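Local coordinates for Cag-Z (Helicobacter pylori, PDB 1S2X), which is of unknown function but is encoded in the cag pathogenicity island, so it probably serves the type IV secretion system specified there, at residues E33-F38 / V134-P139; N41-L46 / Q60-N65; S25-N30 / F73-N78; N50-F55 / P144-G149; Y77-N82 / V127-D132. The protein carries 1 engineered substitution. All coordinates share one frame; numbering follows the deposited sequence.

Contact 1 of 5, residues E33-F38 / V134-P139; sequences EVRDKF and VASYLP
R35 reaches from helix 31-43 to S136 and Y137 in the turn that ends helix 105-135, joining two parts of an all-helical fold. S136 O belongs to the type I turn from A135 to L138. R35 holds it side-on with two nitrogens, NE at 3.2 Å and NH2 at 2.9 Å from S136 O, and both arrive from the same face of the carbonyl plane. A weak bond also links R35 NE to S136 OG (2.9 Å), although the hydroxyl has its stronger partner in L133 O. CG of R35 stands anti to the backbone N (chi1 173°), which places it over one face of the Y137 ring, 3.9 Å from the centroid; a bend at chi2 (-99°) then carries CD toward S136 OG. The guanidinium is turned 70° from the ring, which excludes a stack. The Y137 side chain runs past R35 in the opposite direction, bringing Y137 OH to 3.3 Å from R35 CA. F38 crosses Y137 at about a right angle; F38 CD1 lies at the edge of the Y137 ring, near its plane, 4.0 Å from Y137 CE1. The other end of the guanidinium is held by a salt bridge from R35 NH1 to D36 OD2 (2.9 Å).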
# COMPACT_ATOMS: atom_id res chain seq x y z
N GLU A 33 2.61 -15.41 0.40
CA GLU A 33 3.28 -16.67 0.72
C GLU A 33 4.67 -16.43 1.28
O GLU A 33 5.16 -17.20 2.12
CB GLU A 33 3.39 -17.55 -0.53
CG GLU A 33 2.02 -18.01 -1.03
CD GLU A 33 1.46 -17.19 -2.17
OE1 GLU A 33 0.76 -17.77 -3.05
OE2 GLU A 33 1.68 -15.96 -2.25
N VAL A 34 5.31 -15.37 0.78
CA VAL A 34 6.64 -15.02 1.28
C VAL A 34 6.56 -14.59 2.75
O VAL A 34 7.37 -15.02 3.58
CB VAL A 34 7.27 -13.88 0.46
CG1 VAL A 34 8.30 -13.12 1.27
CG2 VAL A 34 7.90 -14.45 -0.81
N ARG A 35 5.56 -13.75 3.02
CA ARG A 35 5.37 -13.28 4.41
C ARG A 35 5.09 -14.46 5.33
O ARG A 35 5.69 -14.59 6.40
CB ARG A 35 4.23 -12.28 4.50
CG ARG A 35 3.85 -11.86 5.92
CD ARG A 35 2.65 -12.58 6.48
NE ARG A 35 2.38 -12.21 7.87
CZ ARG A 35 1.88 -13.01 8.80
NH1 ARG A 35 1.56 -14.27 8.52
NH2 ARG A 35 1.67 -12.56 10.03
N ASP A 36 4.14 -15.28 4.88
CA ASP A 36 3.68 -16.40 5.69
C ASP A 36 4.85 -17.31 6.03
O ASP A 36 5.07 -17.75 7.14
CB ASP A 36 2.57 -17.17 4.97
CG ASP A 36 1.24 -16.45 5.11
OD1 ASP A 36 0.27 -16.79 4.39
OD2 ASP A 36 1.15 -15.53 5.95
N LYS A 37 5.65 -17.63 5.02
CA LYS A 37 6.77 -18.54 5.20
C LYS A 37 7.85 -17.93 6.05
O LYS A 37 8.44 -18.59 6.91
CB LYS A 37 7.31 -18.93 3.82
CG LYS A 37 7.57 -20.43 3.70
CD LYS A 37 8.65 -20.69 2.65
CE LYS A 37 10.03 -20.40 3.20
NZ LYS A 37 11.03 -21.40 2.74
N PHE A 38 8.13 -16.63 5.83
CA PHE A 38 9.15 -15.99 6.67
C PHE A 38 8.69 -16.02 8.12
O PHE A 38 9.44 -16.35 9.03
CB PHE A 38 9.45 -14.57 6.20
CG PHE A 38 10.48 -13.84 7.08
CD1 PHE A 38 10.06 -12.89 8.00
CD2 PHE A 38 11.82 -14.14 6.97
CE1 PHE A 38 10.97 -12.23 8.81
CE2 PHE A 38 12.74 -13.51 7.81
CZ PHE A 38 12.31 -12.58 8.74
N VAL A 134 2.42 -5.13 5.28
CA VAL A 134 3.72 -4.84 5.86
C VAL A 134 3.65 -4.88 7.39
O VAL A 134 4.57 -5.37 8.04
CB VAL A 134 4.26 -3.48 5.39
CG1 VAL A 134 5.50 -3.08 6.17
CG2 VAL A 134 4.59 -3.56 3.90
N ALA A 135 2.52 -4.39 7.90
CA ALA A 135 2.27 -4.43 9.32
C ALA A 135 2.24 -5.88 9.83
O ALA A 135 2.64 -6.12 10.97
CB ALA A 135 0.97 -3.73 9.67
N SER A 136 1.77 -6.82 9.03
CA SER A 136 1.72 -8.21 9.48
C SER A 136 3.07 -8.88 9.63
O SER A 136 3.06 -10.04 10.08
CB SER A 136 0.86 -9.04 8.50
OG SER A 136 1.70 -9.43 7.41
N TYR A 137 4.20 -8.24 9.31
CA TYR A 137 5.53 -8.82 9.60
C TYR A 137 5.90 -8.75 11.08
O TYR A 137 6.90 -9.30 11.57
CB TYR A 137 6.60 -8.09 8.77
CG TYR A 137 6.73 -8.73 7.39
CD1 TYR A 137 7.69 -9.72 7.18
CD2 TYR A 137 5.90 -8.36 6.34
CE1 TYR A 137 7.83 -10.33 5.94
CE2 TYR A 137 6.03 -8.96 5.10
CZ TYR A 137 6.99 -9.94 4.91
OH TYR A 137 7.14 -10.54 3.68
N LEU A 138 5.10 -8.06 11.88
CA LEU A 138 5.07 -8.21 13.33
C LEU A 138 3.80 -9.02 13.59
O LEU A 138 2.71 -8.44 13.68
CB LEU A 138 5.06 -6.89 14.09
CG LEU A 138 4.99 -7.01 15.63
CD1 LEU A 138 6.22 -7.76 16.14
CD2 LEU A 138 4.86 -5.64 16.29
N PRO A 139 3.91 -10.34 13.63
CA PRO A 139 2.71 -11.16 13.54
C PRO A 139 1.97 -11.11 14.88
O PRO A 139 2.47 -11.51 15.92
CB PRO A 139 3.26 -12.55 13.25
CG PRO A 139 4.62 -12.55 13.88
CD PRO A 139 5.13 -11.14 13.77

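Contact 2 of 5, residues N41-L46 / Q60-N65; sequences NYATSL and QELRIN
Y42 covers the side chain of N65 with one face of its ring, CB of N65 standing 4.1 Å from the Y42 ring centroid and 27° off the ring normal, which makes this a CH-pi contact. It lies in the helix-loop-helix unit formed by helices 31-43 and 52-68, with a wider pi-type turn at 41-43. The amide of N65 continues across the ring, its plane 35° from that of the ring, with ND2 at 3.5 Å from Y42 CD1. CG of N65 is anti to its own carbonyl carbon (chi1 -79°), which puts it above the CD1/CE1 side of the ring, 3.6 Å from Y42 CD1. The apolar half of the contact centres on L62. CD1 of L62 touches both Y42 CB (3.8 Å) and A43 CB (3.9 Å), while the other branch, L62 CD2, meets L46 CD1 at 4.0 Å, the two leucine side chains crossing at about a right angle. F38 packs on both Y42 and L62 and thus extends this apolar cluster along helix 31-43. No direct hydrogen bond joins the segments; instead one water donates to Y42 O (2.9 Å) and accepts from N65 ND2, also 2.9 Å from the water.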
# COMPACT_ATOMS: atom_id res chain seq x y z
N ASN A 41 9.05 -19.33 9.73
CA ASN A 41 10.40 -19.81 9.99
C ASN A 41 11.18 -18.91 10.93
O ASN A 41 12.20 -19.35 11.47
CB ASN A 41 11.16 -19.97 8.67
CG ASN A 41 10.76 -21.24 7.92
OD1 ASN A 41 11.02 -21.40 6.73
ND2 ASN A 41 10.12 -22.16 8.63
N TYR A 42 10.77 -17.67 11.18
CA TYR A 42 11.69 -16.85 12.01
C TYR A 42 10.99 -16.14 13.14
O TYR A 42 11.62 -15.63 14.06
CB TYR A 42 12.40 -15.82 11.11
CG TYR A 42 13.46 -16.44 10.22
CD1 TYR A 42 14.67 -16.86 10.74
CD2 TYR A 42 13.25 -16.59 8.86
CE1 TYR A 42 15.66 -17.43 9.94
CE2 TYR A 42 14.22 -17.15 8.05
CZ TYR A 42 15.41 -17.57 8.60
OH TYR A 42 16.37 -18.13 7.79
N ALA A 43 9.65 -16.07 13.09
CA ALA A 43 9.02 -15.18 14.07
C ALA A 43 8.12 -15.90 15.06
O ALA A 43 7.57 -15.26 15.96
CB ALA A 43 8.25 -14.09 13.34
N THR A 44 7.92 -17.21 14.94
CA THR A 44 7.06 -17.85 15.94
C THR A 44 7.65 -17.79 17.35
O THR A 44 6.90 -17.70 18.33
CB THR A 44 6.80 -19.33 15.58
OG1 THR A 44 8.06 -19.99 15.45
CG2 THR A 44 6.09 -19.45 14.24
N SER A 45 8.97 -17.84 17.51
CA SER A 45 9.59 -17.78 18.83
C SER A 45 9.35 -16.49 19.59
O SER A 45 9.55 -16.47 20.82
CB SER A 45 11.10 -18.04 18.70
OG SER A 45 11.79 -16.91 18.19
N LEU A 46 8.92 -15.40 18.96
CA LEU A 46 8.56 -14.19 19.70
C LEU A 46 7.57 -14.49 20.83
O LEU A 46 7.57 -13.89 21.90
CB LEU A 46 7.91 -13.13 18.81
CG LEU A 46 8.78 -12.51 17.72
CD1 LEU A 46 7.92 -11.65 16.82
CD2 LEU A 46 9.95 -11.76 18.36
N GLN A 60 14.97 -7.52 17.49
CA GLN A 60 16.23 -7.28 16.80
C GLN A 60 16.72 -8.45 15.95
O GLN A 60 17.08 -8.34 14.78
CB GLN A 60 17.36 -7.00 17.81
CG GLN A 60 17.29 -5.63 18.46
CD GLN A 60 18.64 -5.26 19.06
OE1 GLN A 60 19.69 -5.75 18.66
NE2 GLN A 60 18.57 -4.35 20.02
N GLU A 61 16.77 -9.65 16.52
CA GLU A 61 17.22 -10.81 15.74
C GLU A 61 16.30 -11.08 14.56
O GLU A 61 16.72 -11.53 13.49
CB GLU A 61 17.30 -12.04 16.66
CG GLU A 61 18.06 -13.22 16.09
CD GLU A 61 19.42 -12.81 15.56
OE1 GLU A 61 20.24 -12.28 16.34
OE2 GLU A 61 19.68 -12.99 14.35
N LEU A 62 15.01 -10.84 14.74
CA LEU A 62 14.06 -10.96 13.65
C LEU A 62 14.40 -9.98 12.52
O LEU A 62 14.32 -10.36 11.35
CB LEU A 62 12.61 -10.71 14.11
CG LEU A 62 11.52 -10.91 13.06
CD1 LEU A 62 11.56 -12.32 12.47
CD2 LEU A 62 10.15 -10.64 13.65
N ARG A 63 14.74 -8.75 12.89
CA ARG A 63 15.11 -7.78 11.87
C ARG A 63 16.40 -8.23 11.17
O ARG A 63 16.58 -8.03 9.97
CB ARG A 63 15.36 -6.38 12.43
CG ARG A 63 15.84 -5.34 11.41
CD ARG A 63 14.80 -5.01 10.37
NE ARG A 63 15.15 -4.11 9.29
CZ ARG A 63 14.96 -2.79 9.32
NH1 ARG A 63 14.43 -2.22 10.39
NH2 ARG A 63 15.29 -1.99 8.31
N ILE A 64 17.30 -8.78 11.95
CA ILE A 64 18.56 -9.23 11.33
C ILE A 64 18.23 -10.38 10.40
O ILE A 64 18.76 -10.44 9.29
CB ILE A 64 19.63 -9.57 12.37
CG1 ILE A 64 20.24 -8.35 13.08
CG2 ILE A 64 20.76 -10.40 11.76
CD1 ILE A 64 20.99 -8.69 14.35
N ASN A 65 17.33 -11.29 10.81
CA ASN A 65 16.95 -12.38 9.90
C ASN A 65 16.22 -11.84 8.68
O ASN A 65 16.35 -12.35 7.56
CB ASN A 65 16.11 -13.44 10.63
CG ASN A 65 17.05 -14.31 11.44
OD1 ASN A 65 18.15 -14.53 10.94
ND2 ASN A 65 16.70 -14.77 12.63
O HOH W 1 14.23 -14.34 14.10

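Contact 3 of 5, residues S25-N30 / F73-N78; sequences SSLMRN and FDAYYN
The selenium of selenomethionine M28 presses against the ring of Y76, with SE at 3.6 Å from Y76 CD2 and 3.9 Å from Y76 CE2. It neither sits squarely over the face nor lies in the ring plane: SE is 4.6 Å from the centroid and 55° off the ring normal, an oblique approach. M28 CG is anti to the carbonyl carbon, and a bend at chi2 (-53°) swings SE toward Y76; a second bend at chi3 places the terminal methyl by I130 and R129 of helix 105-135. Beside it, L27 points at the first turns of helix 74-101 and touches them with both branches. L27 CD1 lies 3.5 Å from A75 O and 4.1 Å from N78 CB, whereas L27 CD2 faces the methyl of A75, 4.2 Å from A75 CB. L27 and M28 are the two central residues of the type I turn from S26 to R29. No hydrogen bond crosses the contact, which therefore rests on packing: L27 stays on the exposed side, and Y76 is buried with F164 and V134 also against it. A loop between helices 14-23 and 31-43 is thus laid on the start of helix 74-101 through a Met-aromatic contact.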
# COMPACT_ATOMS: atom_id res chain seq x y z
N SER A 25 1.52 -6.25 -11.44
CA SER A 25 1.40 -7.29 -10.43
C SER A 25 2.72 -7.99 -10.14
O SER A 25 2.77 -8.83 -9.24
CB SER A 25 0.36 -8.33 -10.85
OG SER A 25 0.92 -9.31 -11.70
N SER A 26 3.79 -7.66 -10.87
CA SER A 26 4.98 -8.48 -10.67
C SER A 26 5.64 -8.21 -9.33
O SER A 26 6.13 -9.14 -8.69
CB SER A 26 6.03 -8.27 -11.77
OG SER A 26 7.14 -9.14 -11.51
N LEU A 27 5.68 -6.94 -8.91
CA LEU A 27 6.37 -6.71 -7.63
C LEU A 27 5.68 -7.43 -6.48
O LEU A 27 6.31 -7.71 -5.46
CB LEU A 27 6.51 -5.22 -7.37
CG LEU A 27 7.81 -4.58 -7.88
CD1 LEU A 27 7.83 -3.09 -7.57
CD2 LEU A 27 9.03 -5.27 -7.28
N MSE A 28 4.40 -7.73 -6.63
CA MSE A 28 3.56 -8.29 -5.59
C MSE A 28 3.47 -9.80 -5.66
O MSE A 28 2.83 -10.43 -4.81
CB MSE A 28 2.14 -7.70 -5.69
CG MSE A 28 2.17 -6.20 -5.42
SE MSE A 28 3.01 -5.86 -3.86
CE MSE A 28 1.74 -6.45 -2.72
N ARG A 29 4.10 -10.38 -6.68
CA ARG A 29 3.98 -11.82 -6.86
C ARG A 29 4.42 -12.58 -5.62
O ARG A 29 5.56 -12.43 -5.18
CB ARG A 29 4.81 -12.28 -8.07
CG ARG A 29 4.08 -12.05 -9.40
CD ARG A 29 5.01 -12.31 -10.58
NE ARG A 29 4.28 -12.97 -11.67
CZ ARG A 29 4.74 -14.03 -12.35
NH1 ARG A 29 4.02 -14.57 -13.32
NH2 ARG A 29 5.93 -14.52 -12.05
N ASN A 30 3.51 -13.37 -5.07
CA ASN A 30 3.76 -14.27 -3.96
C ASN A 30 3.99 -13.56 -2.64
O ASN A 30 4.49 -14.18 -1.69
CB ASN A 30 4.97 -15.16 -4.29
CG ASN A 30 4.53 -16.43 -5.00
OD1 ASN A 30 4.92 -17.53 -4.61
ND2 ASN A 30 3.70 -16.28 -6.03
N PHE A 73 10.77 -3.87 2.16
CA PHE A 73 9.49 -3.18 2.01
C PHE A 73 9.61 -2.12 0.92
O PHE A 73 8.60 -1.74 0.32
CB PHE A 73 9.07 -2.53 3.31
CG PHE A 73 8.82 -3.53 4.43
CD1 PHE A 73 8.31 -4.79 4.14
CD2 PHE A 73 9.09 -3.17 5.74
CE1 PHE A 73 8.08 -5.68 5.16
CE2 PHE A 73 8.88 -4.09 6.76
CZ PHE A 73 8.39 -5.35 6.47
N ASP A 74 10.84 -1.68 0.69
CA ASP A 74 11.11 -0.70 -0.37
C ASP A 74 10.44 -1.12 -1.67
O ASP A 74 9.90 -0.30 -2.42
CB ASP A 74 12.62 -0.54 -0.52
CG ASP A 74 13.21 0.14 0.72
OD1 ASP A 74 14.40 -0.08 1.04
OD2 ASP A 74 12.47 0.89 1.38
N ALA A 75 10.44 -2.42 -1.95
CA ALA A 75 9.80 -2.88 -3.20
C ALA A 75 8.33 -2.52 -3.22
O ALA A 75 7.81 -2.05 -4.23
CB ALA A 75 9.97 -4.38 -3.32
N TYR A 76 7.63 -2.74 -2.10
CA TYR A 76 6.20 -2.43 -2.04
C TYR A 76 5.99 -0.92 -2.22
O TYR A 76 4.93 -0.55 -2.72
CB TYR A 76 5.52 -2.87 -0.75
CG TYR A 76 5.65 -4.35 -0.45
CD1 TYR A 76 5.75 -4.83 0.85
CD2 TYR A 76 5.69 -5.27 -1.49
CE1 TYR A 76 5.88 -6.19 1.10
CE2 TYR A 76 5.82 -6.62 -1.25
CZ TYR A 76 5.92 -7.07 0.05
OH TYR A 76 6.05 -8.42 0.29
N TYR A 77 6.97 -0.14 -1.80
CA TYR A 77 7.00 1.31 -1.94
C TYR A 77 6.92 1.66 -3.43
O TYR A 77 6.14 2.52 -3.83
CB TYR A 77 8.25 1.95 -1.31
CG TYR A 77 8.25 3.46 -1.44
CD1 TYR A 77 7.39 4.23 -0.68
CD2 TYR A 77 9.09 4.14 -2.32
CE1 TYR A 77 7.36 5.61 -0.77
CE2 TYR A 77 9.07 5.52 -2.42
CZ TYR A 77 8.20 6.26 -1.64
OH TYR A 77 8.16 7.64 -1.71
N ASN A 78 7.74 0.95 -4.20
CA ASN A 78 7.82 1.17 -5.64
C ASN A 78 6.57 0.65 -6.34
O ASN A 78 6.06 1.30 -7.26
CB ASN A 78 9.07 0.54 -6.24
CG ASN A 78 10.39 0.97 -5.64
OD1 ASN A 78 10.58 2.04 -5.05
ND2 ASN A 78 11.39 0.10 -5.80

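Contact 4 of 5, residues N50-F55 / P144-G149; sequences NDPQDF and PPFIDG
Two loop residues make apolar contacts to F55. I147 CD1 sits over one face of the F55 ring, offset toward the rim, 3.7 Å from F55 CG and 4.0 Å from the centroid in a CH-pi contact. P144 crosses the same side chain at about a right angle, its CD 3.7 Å from F55 CD2. F55 CG is anti to the backbone N (chi1 168°), which places it against I147 CD1. Ring-to-main-chain contacts come from F146, which meets the peptides leading into helix 52-68, with F146 CE2 3.4 Å from D51 C and F146 CZ 3.4 Å from D51 N. Its CG takes the crowded position between backbone N and carbonyl carbon (chi1 50°), and P144 CB of its own type I turn, P144 to I147, lies over one face. The loop between helices 105-135 and 149-158 is packed on the N-terminus of helix 52-68. Hydrogen bonds do not cross the contact; they order that helix start. D51 is its N-cap, OD2 accepting from D54 N at 2.8 Å and weakly from Q53 N. D54 OD2 in turn receives N50 N at 2.7 Å, using its anti lone pair, and forms a salt bridge with R58.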
# COMPACT_ATOMS: atom_id res chain seq x y z
N ASN A 50 10.79 -14.29 27.10
CA ASN A 50 10.67 -14.34 28.55
C ASN A 50 10.13 -13.07 29.19
O ASN A 50 9.47 -13.15 30.23
CB ASN A 50 12.06 -14.61 29.17
CG ASN A 50 12.59 -15.95 28.73
OD1 ASN A 50 13.78 -16.10 28.48
ND2 ASN A 50 11.69 -16.93 28.65
N ASP A 51 10.43 -11.91 28.61
CA ASP A 51 10.14 -10.63 29.25
C ASP A 51 10.24 -9.51 28.23
O ASP A 51 10.76 -9.76 27.15
CB ASP A 51 11.13 -10.42 30.41
CG ASP A 51 12.56 -10.47 29.90
OD1 ASP A 51 13.23 -11.49 30.14
OD2 ASP A 51 12.99 -9.49 29.27
N PRO A 52 9.75 -8.31 28.52
CA PRO A 52 9.79 -7.20 27.57
C PRO A 52 11.11 -7.01 26.86
O PRO A 52 11.17 -6.80 25.64
CB PRO A 52 9.54 -5.99 28.50
CG PRO A 52 8.62 -6.53 29.55
CD PRO A 52 9.07 -7.93 29.78
N GLN A 53 12.26 -7.05 27.54
CA GLN A 53 13.45 -6.73 26.73
C GLN A 53 13.96 -7.98 26.04
O GLN A 53 14.78 -7.92 25.12
CB GLN A 53 14.52 -6.04 27.58
CG GLN A 53 14.24 -4.60 27.95
CD GLN A 53 13.86 -3.71 26.79
OE1 GLN A 53 14.50 -3.70 25.74
NE2 GLN A 53 12.80 -2.92 26.96
N ASP A 54 13.50 -9.15 26.49
CA ASP A 54 13.91 -10.37 25.79
C ASP A 54 13.12 -10.45 24.48
O ASP A 54 13.64 -10.95 23.48
CB ASP A 54 13.68 -11.62 26.61
CG ASP A 54 14.05 -12.92 25.93
OD1 ASP A 54 15.20 -13.08 25.49
OD2 ASP A 54 13.17 -13.81 25.84
N PHE A 55 11.90 -9.96 24.52
CA PHE A 55 11.06 -9.78 23.35
C PHE A 55 11.78 -8.88 22.34
O PHE A 55 11.93 -9.20 21.16
CB PHE A 55 9.71 -9.18 23.74
CG PHE A 55 8.87 -8.69 22.58
CD1 PHE A 55 8.67 -7.34 22.34
CD2 PHE A 55 8.26 -9.58 21.72
CE1 PHE A 55 7.90 -6.90 21.29
CE2 PHE A 55 7.49 -9.15 20.65
CZ PHE A 55 7.30 -7.80 20.43
N PRO A 144 3.92 -12.14 22.63
CA PRO A 144 3.76 -12.58 24.03
C PRO A 144 2.63 -11.83 24.74
O PRO A 144 2.32 -10.67 24.46
CB PRO A 144 5.09 -12.22 24.69
CG PRO A 144 6.05 -11.93 23.60
CD PRO A 144 5.28 -11.64 22.36
N PRO A 145 1.99 -12.49 25.71
CA PRO A 145 0.78 -11.95 26.32
C PRO A 145 1.06 -10.69 27.13
O PRO A 145 0.17 -9.92 27.46
CB PRO A 145 0.30 -13.07 27.23
CG PRO A 145 1.52 -13.89 27.51
CD PRO A 145 2.41 -13.77 26.32
N PHE A 146 2.32 -10.45 27.47
CA PHE A 146 2.67 -9.28 28.27
C PHE A 146 3.06 -8.09 27.42
O PHE A 146 3.58 -7.10 27.92
CB PHE A 146 3.81 -9.66 29.22
CG PHE A 146 5.00 -10.35 28.59
CD1 PHE A 146 5.19 -11.71 28.70
CD2 PHE A 146 5.95 -9.63 27.88
CE1 PHE A 146 6.29 -12.34 28.14
CE2 PHE A 146 7.05 -10.23 27.30
CZ PHE A 146 7.23 -11.60 27.44
N ILE A 147 2.85 -8.13 26.11
CA ILE A 147 3.31 -6.97 25.32
C ILE A 147 2.24 -5.92 25.15
O ILE A 147 1.09 -6.20 24.81
CB ILE A 147 3.84 -7.50 23.97
CG1 ILE A 147 4.86 -8.62 24.19
CG2 ILE A 147 4.43 -6.41 23.11
CD1 ILE A 147 6.09 -8.14 24.95
N ASP A 148 2.58 -4.65 25.40
CA ASP A 148 1.61 -3.57 25.27
C ASP A 148 1.83 -2.82 23.96
O ASP A 148 2.79 -3.11 23.25
CB ASP A 148 1.71 -2.59 26.44
CG ASP A 148 2.99 -1.80 26.51
OD1 ASP A 148 3.18 -1.05 27.50
OD2 ASP A 148 3.87 -1.87 25.62
N GLY A 149 0.95 -1.86 23.71
CA GLY A 149 0.97 -1.00 22.54
C GLY A 149 2.29 -0.27 22.43
O GLY A 149 2.72 0.14 21.36

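Contact 5 of 5, residues Y77-N82 / V127-D132; sequences YNYLNN and VARISD
The axes of segments 77-82 and 127-132 run antiparallel, at 175° with a closest approach of 10.7 Å, and L80 and V127 are nearest, 6.6 Å between their CA atoms. CG of L80 is anti to the carbonyl carbon (chi1 -71°), and both branches beyond it are used: L80 CD1 meets I130 CG2 at 3.6 Å, while L80 CD2 lies 3.8 Å from V127 N and 3.9 Å from V127 CG2. The L80 and I130 side chains lie alongside each other, pointing opposite ways. Helices 74-101 and 105-135 follow one another in the chain, forming an antiparallel helical hairpin, and L168 and I171 of helix 161-183 also pack on L80. Toward the M28 side, Y79 CE2 touches I130 CD1 at 3.9 Å, and that methyl also lies over one face of the R129 guanidinium. Ring and guanidinium planes stand 80° apart. Y79 OH is near the guanidinium plane but 3.9 Å from R129 NH2, too long for a hydrogen bond; E126 joins the two, one carboxylate oxygen bonding Y79 OH and the other forming a salt bridge with R129 NE.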
# COMPACT_ATOMS: atom_id res chain seq x y z
N TYR A 77 6.97 -0.14 -1.80
CA TYR A 77 7.00 1.31 -1.94
C TYR A 77 6.92 1.66 -3.43
O TYR A 77 6.14 2.52 -3.83
CB TYR A 77 8.25 1.95 -1.31
CG TYR A 77 8.25 3.46 -1.44
CD1 TYR A 77 7.39 4.23 -0.68
CD2 TYR A 77 9.09 4.14 -2.32
CE1 TYR A 77 7.36 5.61 -0.77
CE2 TYR A 77 9.07 5.52 -2.42
CZ TYR A 77 8.20 6.26 -1.64
OH TYR A 77 8.16 7.64 -1.71
N ASN A 78 7.74 0.95 -4.20
CA ASN A 78 7.82 1.17 -5.64
C ASN A 78 6.57 0.65 -6.34
O ASN A 78 6.06 1.30 -7.26
CB ASN A 78 9.07 0.54 -6.24
CG ASN A 78 10.39 0.97 -5.64
OD1 ASN A 78 10.58 2.04 -5.05
ND2 ASN A 78 11.39 0.10 -5.80
N TYR A 79 6.07 -0.51 -5.90
CA TYR A 79 4.84 -1.04 -6.46
C TYR A 79 3.74 0.02 -6.37
O TYR A 79 3.09 0.35 -7.37
CB TYR A 79 4.38 -2.34 -5.76
CG TYR A 79 2.95 -2.68 -6.10
CD1 TYR A 79 2.61 -3.21 -7.34
CD2 TYR A 79 1.92 -2.47 -5.19
CE1 TYR A 79 1.30 -3.52 -7.65
CE2 TYR A 79 0.61 -2.77 -5.49
CZ TYR A 79 0.30 -3.30 -6.73
OH TYR A 79 -1.02 -3.61 -7.02
N LEU A 80 3.53 0.57 -5.18
CA LEU A 80 2.49 1.59 -5.02
C LEU A 80 2.75 2.84 -5.86
O LEU A 80 1.79 3.36 -6.44
CB LEU A 80 2.36 1.98 -3.55
CG LEU A 80 1.73 0.86 -2.71
CD1 LEU A 80 1.81 1.18 -1.24
CD2 LEU A 80 0.29 0.64 -3.19
N ASN A 81 3.99 3.30 -5.91
CA ASN A 81 4.29 4.48 -6.73
C ASN A 81 3.95 4.20 -8.19
O ASN A 81 3.30 5.00 -8.87
CB ASN A 81 5.75 4.90 -6.58
CG ASN A 81 6.05 6.24 -7.21
OD1 ASN A 81 6.13 7.27 -6.51
ND2 ASN A 81 6.21 6.27 -8.53
N ASN A 82 4.39 3.06 -8.72
CA ASN A 82 4.11 2.67 -10.09
C ASN A 82 2.61 2.62 -10.37
O ASN A 82 2.12 3.14 -11.37
CB ASN A 82 4.70 1.30 -10.40
CG ASN A 82 6.21 1.31 -10.28
OD1 ASN A 82 6.80 2.37 -10.04
ND2 ASN A 82 6.82 0.14 -10.45
N VAL A 127 -3.00 0.97 -1.31
CA VAL A 127 -2.05 1.37 -0.26
C VAL A 127 -2.42 0.76 1.09
O VAL A 127 -1.56 0.35 1.86
CB VAL A 127 -1.98 2.90 -0.09
CG1 VAL A 127 -1.10 3.25 1.09
CG2 VAL A 127 -1.46 3.59 -1.34
N ALA A 128 -3.70 0.67 1.43
CA ALA A 128 -4.13 0.04 2.68
C ALA A 128 -3.87 -1.45 2.69
O ALA A 128 -3.54 -2.10 3.69
CB ALA A 128 -5.61 0.28 2.92
N ARG A 129 -4.02 -2.07 1.53
CA ARG A 129 -3.75 -3.50 1.47
C ARG A 129 -2.27 -3.77 1.73
O ARG A 129 -1.86 -4.65 2.48
CB ARG A 129 -4.23 -4.00 0.11
CG ARG A 129 -3.80 -5.42 -0.21
CD ARG A 129 -4.46 -5.88 -1.51
NE ARG A 129 -3.59 -5.60 -2.65
CZ ARG A 129 -2.59 -6.39 -3.01
NH1 ARG A 129 -2.33 -7.50 -2.34
NH2 ARG A 129 -1.84 -6.07 -4.06
N ILE A 130 -1.44 -2.97 1.05
CA ILE A 130 0.00 -3.11 1.19
C ILE A 130 0.40 -2.72 2.61
O ILE A 130 1.27 -3.37 3.18
CB ILE A 130 0.80 -2.28 0.18
CG1 ILE A 130 1.17 -3.05 -1.10
CG2 ILE A 130 2.07 -1.75 0.82
CD1 ILE A 130 -0.00 -3.77 -1.73
N SER A 131 -0.26 -1.68 3.13
CA SER A 131 0.03 -1.27 4.50
C SER A 131 -0.27 -2.39 5.51
O SER A 131 0.55 -2.67 6.39
CB SER A 131 -0.76 -0.03 4.89
OG SER A 131 -0.40 0.33 6.21
N ASP A 132 -1.41 -3.04 5.37
CA ASP A 132 -1.79 -4.19 6.20
C ASP A 132 -0.79 -5.33 6.05
O ASP A 132 -0.39 -5.96 7.02
CB ASP A 132 -3.19 -4.66 5.81
CG ASP A 132 -4.31 -3.79 6.33
OD1 ASP A 132 -5.46 -3.97 5.88
OD2 ASP A 132 -4.07 -2.92 7.19

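The contacts extend along the molecule from its helical bundle, where the centre of contact 5 lies about 2 Å from the centre of the chain, to contact 4, whose centre is about 28 Å from it. Contacts 3 and 5 share Y77 and N78 on helix 74-101, with centres about 8 Å apart. Contacts 1 and 5 both use helix 105-135; contacts 1 and 2 share helix 31-43, and contacts 2 and 4 share helix 52-68. V134 and Y137 touch Y76 and F73, joining contacts 1 and 3, while F38 packs on L62 between contacts 1 and 2. The segments of contacts 1, 3 and 4 alternate along the chain, so early parts of it pack on parts that come much later.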